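Local coordinates for protein tyrosyl-tRNA synthetase (Pyrococcus horikoshii, PDB 2CYC) that binds L-tyrosine and, as a homodimeric class I aminoacyl-tRNA synthetase, probably activates it with ATP and attaches it to tRNA(Tyr), at residues E4-L9 and H26-G31; L11-E16 and V293-F298; L52-K57 and I183-M188; I58-K63 and I297-P302. All blocks are in the same frame, centred on the assembly; numbering follows the deposited sequence.

Contact 1: E4-L9 and H26-G31; sequences EERINL and HLFEIG
Arg6 and Phe28 are the nearest pair of CA atoms, 8.3 Å apart, between segments 4-9 and 26-31, which lie on helices 3-11 and 21-30. The two helices bracket the edge strand 15-19 in the chain, so the contact closes an N-terminal helix-strand-helix unit; no direct hydrogen bond links the segments, and side chains make most of the contact. Phe28 projects from its helix into the space between them. Arg6 lays CB on one face of the ring in a CH-pi contact, 4.0 Å from the centroid and 25° off the normal. Its chain then bends at chi2 and chi3, which folds the guanidinium back over the same aromatic group. The two planes lie 30° apart; Phe28 CD2 lies over one face of the guanidinium, toward its rim, and 3.3 Å from Arg6 NH2. Ile7 packs at an oblique angle, CG1 lying 3.9 Å from Phe28 CD1. With a serine in place of Phe28, CB and the guanidinium of Arg6 would lose the flat surface they rest on, and the arginine head would probably be freer to turn. Its far end is also held by Ala64 O, which accepts a hydrogen bond from NH1. Past Phe28, Gly31, with positive phi, leaves the helical path in a Schellman motif. A water in the guanidinium plane accepts from Arg6 NH2 and donates a weak bond to Phe28 O, 3.3 Å away.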
loop_
_atom_site.group_PDB
_atom_site.type_symbol
_atom_site.label_atom_id
_atom_site.label_comp_id
_atom_site.label_asym_id
_atom_site.label_seq_id
_atom_site.Cartn_x
_atom_site.Cartn_y
_atom_site.Cartn_z
ATOM N N GLU A 4 28.131 -23.541 -18.360
ATOM C CA GLU A 4 29.220 -22.597 -18.120
ATOM C C GLU A 4 29.089 -21.377 -19.034
ATOM O O GLU A 4 29.288 -20.237 -18.617
ATOM C CB GLU A 4 30.566 -23.288 -18.347
ATOM C CG GLU A 4 31.768 -22.398 -18.119
ATOM C CD GLU A 4 33.086 -23.175 -18.148
ATOM O OE1 GLU A 4 34.145 -22.541 -18.004
ATOM O OE2 GLU A 4 33.063 -24.414 -18.312
ATOM N N GLU A 5 28.746 -21.629 -20.287
ATOM C CA GLU A 5 28.560 -20.570 -21.259
ATOM C C GLU A 5 27.307 -19.750 -20.923
ATOM O O GLU A 5 27.277 -18.531 -21.134
ATOM C CB GLU A 5 28.444 -21.184 -22.652
ATOM C CG GLU A 5 28.196 -20.192 -23.758
ATOM C CD GLU A 5 28.326 -20.831 -25.137
ATOM O OE1 GLU A 5 27.996 -20.159 -26.141
ATOM O OE2 GLU A 5 28.765 -22.004 -25.211
ATOM N N ARG A 6 26.279 -20.410 -20.392
ATOM C CA ARG A 6 25.039 -19.706 -20.020
ATOM C C ARG A 6 25.314 -18.757 -18.852
ATOM O O ARG A 6 24.872 -17.608 -18.851
ATOM C CB ARG A 6 23.945 -20.704 -19.616
ATOM C CG ARG A 6 23.531 -21.622 -20.755
ATOM C CD ARG A 6 22.027 -21.542 -21.003
ATOM N NE ARG A 6 21.340 -22.469 -20.136
ATOM C CZ ARG A 6 20.025 -22.564 -19.990
ATOM N NH1 ARG A 6 19.182 -21.775 -20.652
ATOM N NH2 ARG A 6 19.552 -23.490 -19.180
ATOM N N ILE A 7 26.036 -19.258 -17.856
ATOM C CA ILE A 7 26.393 -18.460 -16.696
ATOM C C ILE A 7 27.218 -17.256 -17.120
ATOM O O ILE A 7 26.961 -16.140 -16.674
ATOM C CB ILE A 7 27.196 -19.297 -15.678
ATOM C CG1 ILE A 7 26.250 -20.299 -15.002
ATOM C CG2 ILE A 7 27.889 -18.377 -14.663
ATOM C CD1 ILE A 7 26.929 -21.273 -14.037
ATOM N N ASN A 8 28.198 -17.475 -17.993
ATOM C CA ASN A 8 29.046 -16.374 -18.451
ATOM C C ASN A 8 28.262 -15.294 -19.192
ATOM O O ASN A 8 28.590 -14.116 -19.099
ATOM C CB ASN A 8 30.172 -16.881 -19.359
ATOM C CG ASN A 8 31.259 -17.603 -18.593
ATOM O OD1 ASN A 8 31.411 -17.420 -17.385
ATOM N ND2 ASN A 8 32.035 -18.415 -19.297
ATOM N N LEU A 9 27.245 -15.692 -19.948
ATOM C CA LEU A 9 26.426 -14.720 -20.671
ATOM C C LEU A 9 25.722 -13.819 -19.644
ATOM O O LEU A 9 25.598 -12.608 -19.841
ATOM C CB LEU A 9 25.373 -15.437 -21.531
ATOM C CG LEU A 9 25.440 -15.569 -23.067
ATOM C CD1 LEU A 9 26.566 -14.755 -23.660
ATOM C CD2 LEU A 9 25.579 -17.041 -23.435
ATOM N N HIS A 26 21.928 -23.187 -9.977
ATOM C CA HIS A 26 20.899 -24.089 -9.494
ATOM C C HIS A 26 19.689 -24.013 -10.433
ATOM O O HIS A 26 19.168 -25.041 -10.871
ATOM C CB HIS A 26 20.501 -23.685 -8.072
ATOM C CG HIS A 26 19.370 -24.484 -7.502
ATOM N ND1 HIS A 26 19.423 -25.855 -7.360
ATOM C CD2 HIS A 26 18.163 -24.101 -7.022
ATOM C CE1 HIS A 26 18.299 -26.281 -6.815
ATOM N NE2 HIS A 26 17.517 -25.237 -6.598
ATOM N N LEU A 27 19.245 -22.796 -10.748
ATOM C CA LEU A 27 18.101 -22.639 -11.643
ATOM C C LEU A 27 18.359 -23.273 -13.010
ATOM O O LEU A 27 17.473 -23.906 -13.573
ATOM C CB LEU A 27 17.740 -21.162 -11.829
ATOM C CG LEU A 27 17.278 -20.389 -10.589
ATOM C CD1 LEU A 27 16.617 -19.088 -11.033
ATOM C CD2 LEU A 27 16.300 -21.226 -9.782
ATOM N N PHE A 28 19.563 -23.085 -13.550
ATOM C CA PHE A 28 19.901 -23.671 -14.844
ATOM C C PHE A 28 19.855 -25.194 -14.761
ATOM O O PHE A 28 19.245 -25.850 -15.607
ATOM C CB PHE A 28 21.303 -23.233 -15.295
ATOM C CG PHE A 28 21.346 -21.860 -15.936
ATOM C CD1 PHE A 28 22.460 -21.035 -15.764
ATOM C CD2 PHE A 28 20.293 -21.405 -16.726
ATOM C CE1 PHE A 28 22.526 -19.772 -16.371
ATOM C CE2 PHE A 28 20.347 -20.143 -17.342
ATOM C CZ PHE A 28 21.469 -19.328 -17.162
ATOM N N GLU A 29 20.485 -25.746 -13.726
ATOM C CA GLU A 29 20.546 -27.192 -13.539
ATOM C C GLU A 29 19.215 -27.900 -13.336
ATOM O O GLU A 29 18.993 -28.967 -13.910
ATOM C CB GLU A 29 21.484 -27.537 -12.378
ATOM C CG GLU A 29 22.957 -27.352 -12.720
ATOM C CD GLU A 29 23.892 -27.772 -11.592
ATOM O OE1 GLU A 29 25.129 -27.592 -11.739
ATOM O OE2 GLU A 29 23.392 -28.282 -10.565
ATOM N N ILE A 30 18.324 -27.316 -12.537
ATOM C CA ILE A 30 17.036 -27.951 -12.275
ATOM C C ILE A 30 16.019 -27.689 -13.374
ATOM O O ILE A 30 14.903 -28.196 -13.327
ATOM C CB ILE A 30 16.454 -27.475 -10.933
ATOM C CG1 ILE A 30 16.094 -25.986 -11.028
ATOM C CG2 ILE A 30 17.470 -27.730 -9.816
ATOM C CD1 ILE A 30 15.691 -25.362 -9.714
ATOM N N GLY A 31 16.410 -26.898 -14.364
ATOM C CA GLY A 31 15.506 -26.589 -15.456
ATOM C C GLY A 31 14.334 -25.717 -15.041
ATOM O O GLY A 31 13.236 -25.832 -15.587
HETATM O O HOH W 1 17.528 -24.481 -18.086
#

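Contact 2: L11-E16 and V293-F298; sequences LKKPTE and VEYIIF
Pro14, preceded by a cis peptide bond, brings its CA to 5.9 Å from that of Tyr295, where the turn leading into strand 15-19 meets the last turn of helix 288-297. That helix closes with a wider pi-type turn, Phe298 N bonding to Val293 O. The phenol of Tyr295 reaches over to the turn and is met obliquely by two aliphatic groups: Pro14 CB lies 3.9 Å from CD1, and Lys13 CE lies 3.8 Å from CE1. The lysine chain stays extended until its last torsion, where a turn at chi4 (49°) swings the amine aside. Glu294, with CG anti to the backbone N (chi1 -177°), runs out straight beside Tyr295, placing its CG over one face of the ring and its OE1 3.6 Å from Lys13 CE. Beyond the pair, Tyr295 also stacks with His224. A glycine in place of Tyr295 would strip Pro14 and the methylenes of Lys13 of their aromatic partner and would probably open a gap between turn and helix. The charged ends do not form a salt bridge, Lys13 NZ being 4.5 Å from Glu294 OE1. No hydrogen bond links the segments, so the join rests on apolar packing, probably with modest help from attraction between opposite charges.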
loop_
_atom_site.group_PDB
_atom_site.type_symbol
_atom_site.label_atom_id
_atom_site.label_comp_id
_atom_site.label_asym_id
_atom_site.label_seq_id
_atom_site.Cartn_x
_atom_site.Cartn_y
_atom_site.Cartn_z
ATOM N N LEU A 11 26.760 -13.273 -16.554
ATOM C CA LEU A 11 27.831 -12.579 -15.850
ATOM C C LEU A 11 28.610 -11.514 -16.624
ATOM O O LEU A 11 29.140 -10.588 -16.021
ATOM C CB LEU A 11 28.816 -13.615 -15.296
ATOM C CG LEU A 11 28.472 -14.295 -13.967
ATOM C CD1 LEU A 11 28.725 -13.324 -12.838
ATOM C CD2 LEU A 11 27.017 -14.759 -13.954
ATOM N N LYS A 12 28.672 -11.616 -17.945
ATOM C CA LYS A 12 29.448 -10.649 -18.714
ATOM C C LYS A 12 29.004 -9.195 -18.570
ATOM O O LYS A 12 27.810 -8.902 -18.397
ATOM C CB LYS A 12 29.468 -11.032 -20.194
ATOM C CG LYS A 12 28.101 -11.154 -20.820
ATOM C CD LYS A 12 28.184 -11.552 -22.298
ATOM C CE LYS A 12 28.770 -10.440 -23.160
ATOM N NZ LYS A 12 28.433 -10.625 -24.596
ATOM N N LYS A 13 29.980 -8.287 -18.641
ATOM C CA LYS A 13 29.712 -6.856 -18.522
ATOM C C LYS A 13 28.650 -6.484 -19.529
ATOM O O LYS A 13 28.587 -7.062 -20.605
ATOM C CB LYS A 13 30.983 -6.041 -18.781
ATOM C CG LYS A 13 31.980 -6.123 -17.646
ATOM C CD LYS A 13 33.159 -5.183 -17.853
ATOM C CE LYS A 13 33.816 -4.849 -16.514
ATOM N NZ LYS A 13 34.096 -6.061 -15.693
ATOM N N PRO A 14 27.855 -5.448 -19.232
ATOM C CA PRO A 14 27.890 -4.602 -18.033
ATOM C C PRO A 14 27.382 -5.159 -16.695
ATOM O O PRO A 14 27.153 -4.391 -15.764
ATOM C CB PRO A 14 27.110 -3.368 -18.479
ATOM C CG PRO A 14 26.019 -3.988 -19.316
ATOM C CD PRO A 14 26.788 -5.012 -20.152
ATOM N N THR A 15 27.188 -6.466 -16.584
ATOM C CA THR A 15 26.742 -7.005 -15.302
ATOM C C THR A 15 27.756 -6.581 -14.238
ATOM O O THR A 15 28.965 -6.657 -14.460
ATOM C CB THR A 15 26.692 -8.540 -15.301
ATOM O OG1 THR A 15 25.645 -8.986 -16.166
ATOM C CG2 THR A 15 26.453 -9.064 -13.886
ATOM N N GLU A 16 27.264 -6.138 -13.089
ATOM C CA GLU A 16 28.142 -5.724 -12.005
ATOM C C GLU A 16 27.963 -6.629 -10.791
ATOM O O GLU A 16 28.895 -6.860 -10.026
ATOM C CB GLU A 16 27.853 -4.269 -11.609
ATOM C CG GLU A 16 28.598 -3.812 -10.355
ATOM C CD GLU A 16 28.407 -2.329 -10.052
ATOM O OE1 GLU A 16 28.711 -1.915 -8.911
ATOM O OE2 GLU A 16 27.964 -1.578 -10.950
ATOM N N VAL A 293 34.004 4.050 -22.249
ATOM C CA VAL A 293 34.892 3.246 -23.087
ATOM C C VAL A 293 34.903 1.802 -22.569
ATOM O O VAL A 293 34.813 0.853 -23.336
ATOM C CB VAL A 293 36.360 3.783 -23.062
ATOM C CG1 VAL A 293 37.301 2.763 -23.689
ATOM C CG2 VAL A 293 36.454 5.105 -23.816
ATOM N N GLU A 294 35.002 1.642 -21.258
ATOM C CA GLU A 294 35.040 0.309 -20.691
ATOM C C GLU A 294 33.752 -0.486 -20.865
ATOM O O GLU A 294 33.792 -1.635 -21.287
ATOM C CB GLU A 294 35.372 0.359 -19.198
ATOM C CG GLU A 294 35.482 -1.048 -18.597
ATOM C CD GLU A 294 35.886 -1.047 -17.143
ATOM O OE1 GLU A 294 36.155 -2.139 -16.608
ATOM O OE2 GLU A 294 35.927 0.042 -16.530
ATOM N N TYR A 295 32.613 0.126 -20.546
ATOM C CA TYR A 295 31.332 -0.570 -20.622
ATOM C C TYR A 295 30.581 -0.585 -21.951
ATOM O O TYR A 295 29.711 -1.424 -22.153
ATOM C CB TYR A 295 30.428 -0.053 -19.508
ATOM C CG TYR A 295 30.926 -0.499 -18.158
ATOM C CD1 TYR A 295 30.590 -1.757 -17.655
ATOM C CD2 TYR A 295 31.790 0.307 -17.407
ATOM C CE1 TYR A 295 31.103 -2.204 -16.433
ATOM C CE2 TYR A 295 32.312 -0.130 -16.188
ATOM C CZ TYR A 295 31.964 -1.385 -15.708
ATOM O OH TYR A 295 32.476 -1.823 -14.506
ATOM N N ILE A 296 30.908 0.332 -22.853
ATOM C CA ILE A 296 30.246 0.347 -24.150
ATOM C C ILE A 296 31.192 -0.210 -25.213
ATOM O O ILE A 296 30.974 -1.306 -25.744
ATOM C CB ILE A 296 29.792 1.785 -24.551
ATOM C CG1 ILE A 296 28.777 2.317 -23.525
ATOM C CG2 ILE A 296 29.157 1.767 -25.941
ATOM C CD1 ILE A 296 28.196 3.694 -23.860
ATOM N N ILE A 297 32.266 0.523 -25.489
ATOM C CA ILE A 297 33.228 0.118 -26.511
ATOM C C ILE A 297 33.884 -1.252 -26.282
ATOM O O ILE A 297 34.027 -2.031 -27.223
ATOM C CB ILE A 297 34.303 1.218 -26.687
ATOM C CG1 ILE A 297 33.604 2.527 -27.096
ATOM C CG2 ILE A 297 35.333 0.793 -27.738
ATOM C CD1 ILE A 297 34.519 3.737 -27.241
ATOM N N PHE A 298 34.280 -1.552 -25.047
ATOM C CA PHE A 298 34.885 -2.853 -24.758
ATOM C C PHE A 298 33.909 -3.757 -24.019
ATOM O O PHE A 298 34.302 -4.532 -23.143
ATOM C CB PHE A 298 36.176 -2.701 -23.934
ATOM C CG PHE A 298 37.296 -2.079 -24.702
ATOM C CD1 PHE A 298 37.475 -0.701 -24.704
ATOM C CD2 PHE A 298 38.109 -2.864 -25.516
ATOM C CE1 PHE A 298 38.441 -0.109 -25.511
ATOM C CE2 PHE A 298 39.076 -2.283 -26.326
ATOM C CZ PHE A 298 39.241 -0.901 -26.325
#

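Contact 3: L52-K57 and I183-M188; sequences LMAGAK and IAHAGM
With chi1 at 172°, His185 sets CG opposite the backbone N, sending the imidazole out from strand 183-187 toward helix 48-63, where Lys57 (chi1 -69°) brings CG in beside CB against the ring. The two side chains cross at about a right angle. Lys57 CB lies 3.5 Å from His185 CE1, and CG follows at 3.8 Å from NE2. Ala54 meets the same corner of the ring: its carbonyl O lies near the ring plane, at the edge, 3.8 Å from CE1. Both ring nitrogens are occupied, NE2 by His223 ND1 and ND1 by His36 NE2, so the imidazole is fixed in rotation as the middle of three histidines on three strands. Lys57 curls at chi2 and chi3, carrying NZ away from the ring to a salt bridge with Asp60 and to the carbonyls of Leu9, Val10 and Lys12. The His185 side chain is about 6 Å from that of the tyrosine-binding Tyr37 and about 9 Å from the bound tyrosine, near the substrate pocket. Helix 48-63 forms the beta-alpha-beta crossover between parallel strands 36-40 and 69-72 of the Rossmann-type fold, and here it rests on strand 183-187, the neighbour of strand 36-40.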
loop_
_atom_site.group_PDB
_atom_site.type_symbol
_atom_site.label_atom_id
_atom_site.label_comp_id
_atom_site.label_asym_id
_atom_site.label_seq_id
_atom_site.Cartn_x
_atom_site.Cartn_y
_atom_site.Cartn_z
ATOM N N LEU A 52 21.419 1.289 -23.845
ATOM C CA LEU A 52 22.559 0.421 -24.141
ATOM C C LEU A 52 22.908 -0.644 -23.109
ATOM O O LEU A 52 23.105 -1.801 -23.465
ATOM C CB LEU A 52 23.804 1.268 -24.449
ATOM C CG LEU A 52 23.576 2.346 -25.515
ATOM C CD1 LEU A 52 24.924 2.800 -26.048
ATOM C CD2 LEU A 52 22.706 1.800 -26.658
ATOM N N MET A 53 22.987 -0.273 -21.839
ATOM C CA MET A 53 23.336 -1.253 -20.822
ATOM C C MET A 53 22.226 -2.289 -20.646
ATOM O O MET A 53 22.493 -3.487 -20.596
ATOM C CB MET A 53 23.652 -0.543 -19.505
ATOM C CG MET A 53 24.797 0.468 -19.638
ATOM S SD MET A 53 26.409 -0.299 -20.044
ATOM C CE MET A 53 26.436 -0.154 -21.822
ATOM N N ALA A 54 20.980 -1.840 -20.558
ATOM C CA ALA A 54 19.867 -2.783 -20.423
ATOM C C ALA A 54 19.770 -3.612 -21.710
ATOM O O ALA A 54 19.556 -4.817 -21.673
ATOM C CB ALA A 54 18.559 -2.030 -20.193
ATOM N N GLY A 55 19.938 -2.943 -22.846
ATOM C CA GLY A 55 19.865 -3.613 -24.129
ATOM C C GLY A 55 20.919 -4.682 -24.262
ATOM O O GLY A 55 20.635 -5.779 -24.751
ATOM N N ALA A 56 22.141 -4.367 -23.834
ATOM C CA ALA A 56 23.229 -5.339 -23.892
ATOM C C ALA A 56 22.882 -6.584 -23.064
ATOM O O ALA A 56 23.056 -7.706 -23.529
ATOM C CB ALA A 56 24.510 -4.715 -23.381
ATOM N N LYS A 57 22.375 -6.398 -21.846
ATOM C CA LYS A 57 22.040 -7.562 -21.023
ATOM C C LYS A 57 20.869 -8.355 -21.606
ATOM O O LYS A 57 20.871 -9.589 -21.576
ATOM C CB LYS A 57 21.722 -7.154 -19.576
ATOM C CG LYS A 57 22.923 -6.654 -18.777
ATOM C CD LYS A 57 24.198 -7.476 -19.062
ATOM C CE LYS A 57 24.033 -8.958 -18.716
ATOM N NZ LYS A 57 25.193 -9.763 -19.199
ATOM N N ILE A 183 14.644 -14.163 -13.244
ATOM C CA ILE A 183 15.842 -13.386 -13.569
ATOM C C ILE A 183 15.432 -11.915 -13.432
ATOM O O ILE A 183 14.950 -11.300 -14.391
ATOM C CB ILE A 183 16.340 -13.643 -15.028
ATOM C CG1 ILE A 183 16.676 -15.127 -15.228
ATOM C CG2 ILE A 183 17.569 -12.771 -15.327
ATOM C CD1 ILE A 183 17.760 -15.676 -14.304
ATOM N N ALA A 184 15.606 -11.362 -12.233
ATOM C CA ALA A 184 15.233 -9.969 -11.967
ATOM C C ALA A 184 16.408 -9.077 -12.339
ATOM O O ALA A 184 17.427 -9.039 -11.643
ATOM C CB ALA A 184 14.858 -9.796 -10.490
ATOM N N HIS A 185 16.245 -8.359 -13.445
ATOM C CA HIS A 185 17.282 -7.498 -14.001
ATOM C C HIS A 185 17.022 -5.999 -13.783
ATOM O O HIS A 185 15.905 -5.505 -13.980
ATOM C CB HIS A 185 17.411 -7.825 -15.499
ATOM C CG HIS A 185 18.301 -6.899 -16.263
ATOM N ND1 HIS A 185 18.047 -6.539 -17.570
ATOM C CD2 HIS A 185 19.426 -6.238 -15.903
ATOM C CE1 HIS A 185 18.970 -5.689 -17.979
ATOM N NE2 HIS A 185 19.819 -5.487 -16.986
ATOM N N ALA A 186 18.064 -5.286 -13.363
ATOM C CA ALA A 186 17.983 -3.848 -13.125
ATOM C C ALA A 186 19.376 -3.251 -13.013
ATOM O O ALA A 186 20.376 -3.971 -13.009
ATOM C CB ALA A 186 17.211 -3.559 -11.823
ATOM N N GLY A 187 19.424 -1.923 -12.928
ATOM C CA GLY A 187 20.683 -1.242 -12.723
ATOM C C GLY A 187 20.946 -1.394 -11.228
ATOM O O GLY A 187 20.009 -1.632 -10.456
ATOM N N MET A 188 22.205 -1.260 -10.822
ATOM C CA MET A 188 22.627 -1.392 -9.424
ATOM C C MET A 188 21.839 -0.609 -8.376
ATOM O O MET A 188 21.756 -1.047 -7.230
ATOM C CB MET A 188 24.110 -1.023 -9.284
ATOM C CG MET A 188 25.078 -2.163 -9.544
ATOM S SD MET A 188 24.960 -3.481 -8.320
ATOM C CE MET A 188 25.811 -2.772 -6.917
#

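Contact 4: I58-K63 and I297-P302; sequences IADFQK and IFREEP
Arg299 and Glu300, which face Asp60 of helix 48-63, lie just beyond the end of helix 288-297. Before them, Ile297 and Phe298 turn to other partners, the first to Tyr346 and the second to Phe322. Arg299 comes next, its chain extended from the backbone (chi1 178°) as far as CD, where chi3 of 70° swings the head round. The side chains of Asp60 and Arg299 run alongside each other, pointing opposite ways, with carboxylate and guanidinium planes 28° apart. Asp60 OD1 stands at the guanidinium edge, near its plane, but at 3.8 Å from Arg299 NH1 this salt bridge is long. A water does the closer joining: it donates to Asp60 OD2 at 2.6 Å and accepts from Arg299 NH1 at 2.7 Å. Glu300 then folds back on its neighbour, CG over the centre of the guanidinium and Glu300 OE1 3.3 Å from Arg299 NH1 but well out of the plane, so this bridge is one of charge, with no N-H aimed at the oxygen. Glu300 OE1 is also 4.4 Å from Asp60 OD1, a like-charge approach that Lys12 NZ probably eases by making salt bridges to both, while Asp60 keeps its bridge to Lys57. Farther on, Glu301 OE1 accepts from Phe322 N, and a cis peptide leads to Pro302. The whole is a salt-bridge network, pinning the loop after helix 288-297 to the crossover helix of the Rossmann-type catalytic fold.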
loop_
_atom_site.group_PDB
_atom_site.type_symbol
_atom_site.label_atom_id
_atom_site.label_comp_id
_atom_site.label_asym_id
_atom_site.label_seq_id
_atom_site.Cartn_x
_atom_site.Cartn_y
_atom_site.Cartn_z
ATOM N N ILE A 58 19.868 -7.649 -22.128
ATOM C CA ILE A 58 18.734 -8.332 -22.717
ATOM C C ILE A 58 19.260 -9.234 -23.840
ATOM O O ILE A 58 18.849 -10.396 -23.958
ATOM C CB ILE A 58 17.698 -7.313 -23.233
ATOM C CG1 ILE A 58 16.891 -6.766 -22.038
ATOM C CG2 ILE A 58 16.777 -7.968 -24.239
ATOM C CD1 ILE A 58 16.058 -5.518 -22.367
ATOM N N ALA A 59 20.193 -8.714 -24.636
ATOM C CA ALA A 59 20.781 -9.494 -25.723
ATOM C C ALA A 59 21.494 -10.719 -25.159
ATOM O O ALA A 59 21.343 -11.827 -25.681
ATOM C CB ALA A 59 21.772 -8.636 -26.534
ATOM N N ASP A 60 22.277 -10.521 -24.098
ATOM C CA ASP A 60 22.994 -11.636 -23.479
ATOM C C ASP A 60 22.032 -12.693 -22.957
ATOM O O ASP A 60 22.246 -13.897 -23.157
ATOM C CB ASP A 60 23.859 -11.168 -22.300
ATOM C CG ASP A 60 24.985 -10.246 -22.721
ATOM O OD1 ASP A 60 25.420 -10.313 -23.890
ATOM O OD2 ASP A 60 25.450 -9.466 -21.867
ATOM N N PHE A 61 20.979 -12.240 -22.278
ATOM C CA PHE A 61 20.012 -13.161 -21.700
ATOM C C PHE A 61 19.336 -14.019 -22.771
ATOM O O PHE A 61 19.186 -15.231 -22.591
ATOM C CB PHE A 61 18.957 -12.402 -20.861
ATOM C CG PHE A 61 19.533 -11.650 -19.668
ATOM C CD1 PHE A 61 20.638 -12.150 -18.971
ATOM C CD2 PHE A 61 18.955 -10.458 -19.232
ATOM C CE1 PHE A 61 21.159 -11.474 -17.855
ATOM C CE2 PHE A 61 19.467 -9.767 -18.113
ATOM C CZ PHE A 61 20.573 -10.279 -17.423
ATOM N N GLN A 62 18.939 -13.398 -23.879
ATOM C CA GLN A 62 18.289 -14.127 -24.963
ATOM C C GLN A 62 19.208 -15.267 -25.424
ATOM O O GLN A 62 18.758 -16.404 -25.587
ATOM C CB GLN A 62 17.990 -13.197 -26.157
ATOM C CG GLN A 62 16.967 -12.082 -25.900
ATOM C CD GLN A 62 16.612 -11.309 -27.179
ATOM O OE1 GLN A 62 17.492 -10.889 -27.934
ATOM N NE2 GLN A 62 15.320 -11.119 -27.418
ATOM N N LYS A 63 20.495 -14.968 -25.614
ATOM C CA LYS A 63 21.444 -15.992 -26.067
ATOM C C LYS A 63 21.616 -17.135 -25.080
ATOM O O LYS A 63 22.008 -18.242 -25.456
ATOM C CB LYS A 63 22.817 -15.375 -26.359
ATOM C CG LYS A 63 22.848 -14.523 -27.610
ATOM C CD LYS A 63 24.254 -14.014 -27.909
ATOM C CE LYS A 63 24.261 -13.065 -29.112
ATOM N NZ LYS A 63 23.442 -11.835 -28.881
ATOM N N ILE A 297 32.266 0.523 -25.489
ATOM C CA ILE A 297 33.228 0.118 -26.511
ATOM C C ILE A 297 33.884 -1.252 -26.282
ATOM O O ILE A 297 34.027 -2.031 -27.223
ATOM C CB ILE A 297 34.303 1.218 -26.687
ATOM C CG1 ILE A 297 33.604 2.527 -27.096
ATOM C CG2 ILE A 297 35.333 0.793 -27.738
ATOM C CD1 ILE A 297 34.519 3.737 -27.241
ATOM N N PHE A 298 34.280 -1.552 -25.047
ATOM C CA PHE A 298 34.885 -2.853 -24.758
ATOM C C PHE A 298 33.909 -3.757 -24.019
ATOM O O PHE A 298 34.302 -4.532 -23.143
ATOM C CB PHE A 298 36.176 -2.701 -23.934
ATOM C CG PHE A 298 37.296 -2.079 -24.702
ATOM C CD1 PHE A 298 37.475 -0.701 -24.704
ATOM C CD2 PHE A 298 38.109 -2.864 -25.516
ATOM C CE1 PHE A 298 38.441 -0.109 -25.511
ATOM C CE2 PHE A 298 39.076 -2.283 -26.326
ATOM C CZ PHE A 298 39.241 -0.901 -26.325
ATOM N N ARG A 299 32.630 -3.636 -24.361
ATOM C CA ARG A 299 31.612 -4.463 -23.740
ATOM C C ARG A 299 32.020 -5.907 -23.974
ATOM O O ARG A 299 31.950 -6.735 -23.077
ATOM C CB ARG A 299 30.249 -4.210 -24.376
ATOM C CG ARG A 299 29.167 -5.079 -23.783
ATOM C CD ARG A 299 27.836 -4.639 -24.291
ATOM N NE ARG A 299 27.656 -4.945 -25.702
ATOM C CZ ARG A 299 27.116 -6.071 -26.153
ATOM N NH1 ARG A 299 26.710 -7.002 -25.300
ATOM N NH2 ARG A 299 26.953 -6.250 -27.456
ATOM N N GLU A 300 32.448 -6.193 -25.195
ATOM C CA GLU A 300 32.900 -7.526 -25.549
ATOM C C GLU A 300 34.324 -7.430 -26.070
ATOM O O GLU A 300 34.581 -6.804 -27.095
ATOM C CB GLU A 300 31.996 -8.134 -26.620
ATOM C CG GLU A 300 30.532 -8.228 -26.206
ATOM C CD GLU A 300 29.707 -9.058 -27.167
ATOM O OE1 GLU A 300 28.494 -9.239 -26.921
ATOM O OE2 GLU A 300 30.273 -9.533 -28.172
ATOM N N GLU A 301 35.257 -8.030 -25.344
ATOM C CA GLU A 301 36.648 -8.015 -25.764
ATOM C C GLU A 301 37.212 -9.434 -25.783
ATOM O O GLU A 301 36.706 -10.325 -25.098
ATOM C CB GLU A 301 37.480 -7.081 -24.860
ATOM C CG GLU A 301 37.267 -7.240 -23.366
ATOM C CD GLU A 301 37.882 -6.100 -22.559
ATOM O OE1 GLU A 301 39.093 -5.845 -22.705
ATOM O OE2 GLU A 301 37.151 -5.460 -21.771
ATOM N N PRO A 302 38.270 -9.661 -26.576
ATOM C CA PRO A 302 38.911 -8.641 -27.411
ATOM C C PRO A 302 38.064 -8.100 -28.558
ATOM O O PRO A 302 37.166 -8.768 -29.084
ATOM C CB PRO A 302 40.173 -9.341 -27.900
ATOM C CG PRO A 302 39.712 -10.765 -28.036
ATOM C CD PRO A 302 38.924 -10.972 -26.757
HETATM O O HOH W 2 27.043 -7.498 -22.624
#

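From the N terminus, helix 3-11 meets helix 21-30 in contact 1, closing a short loop round strand 15-19. Contact 2 starts within that loop and so crosses contact 1, ending far along the chain on helix 288-297. Contact 3 joins helix 48-63 to strand 183-187 and falls wholly within the span of contact 2. Contact 4 crosses contact 3, leaving the same helix 48-63 and finishing beside contact 2, with which it shares Ile297 and Phe298. The amine of Lys57 ties contact 3 to the chain of contacts 1 and 2, and that of Lys12 joins contacts 2 and 4. Together they tie the N-terminal helices and the C-terminal helical region to the central sheet.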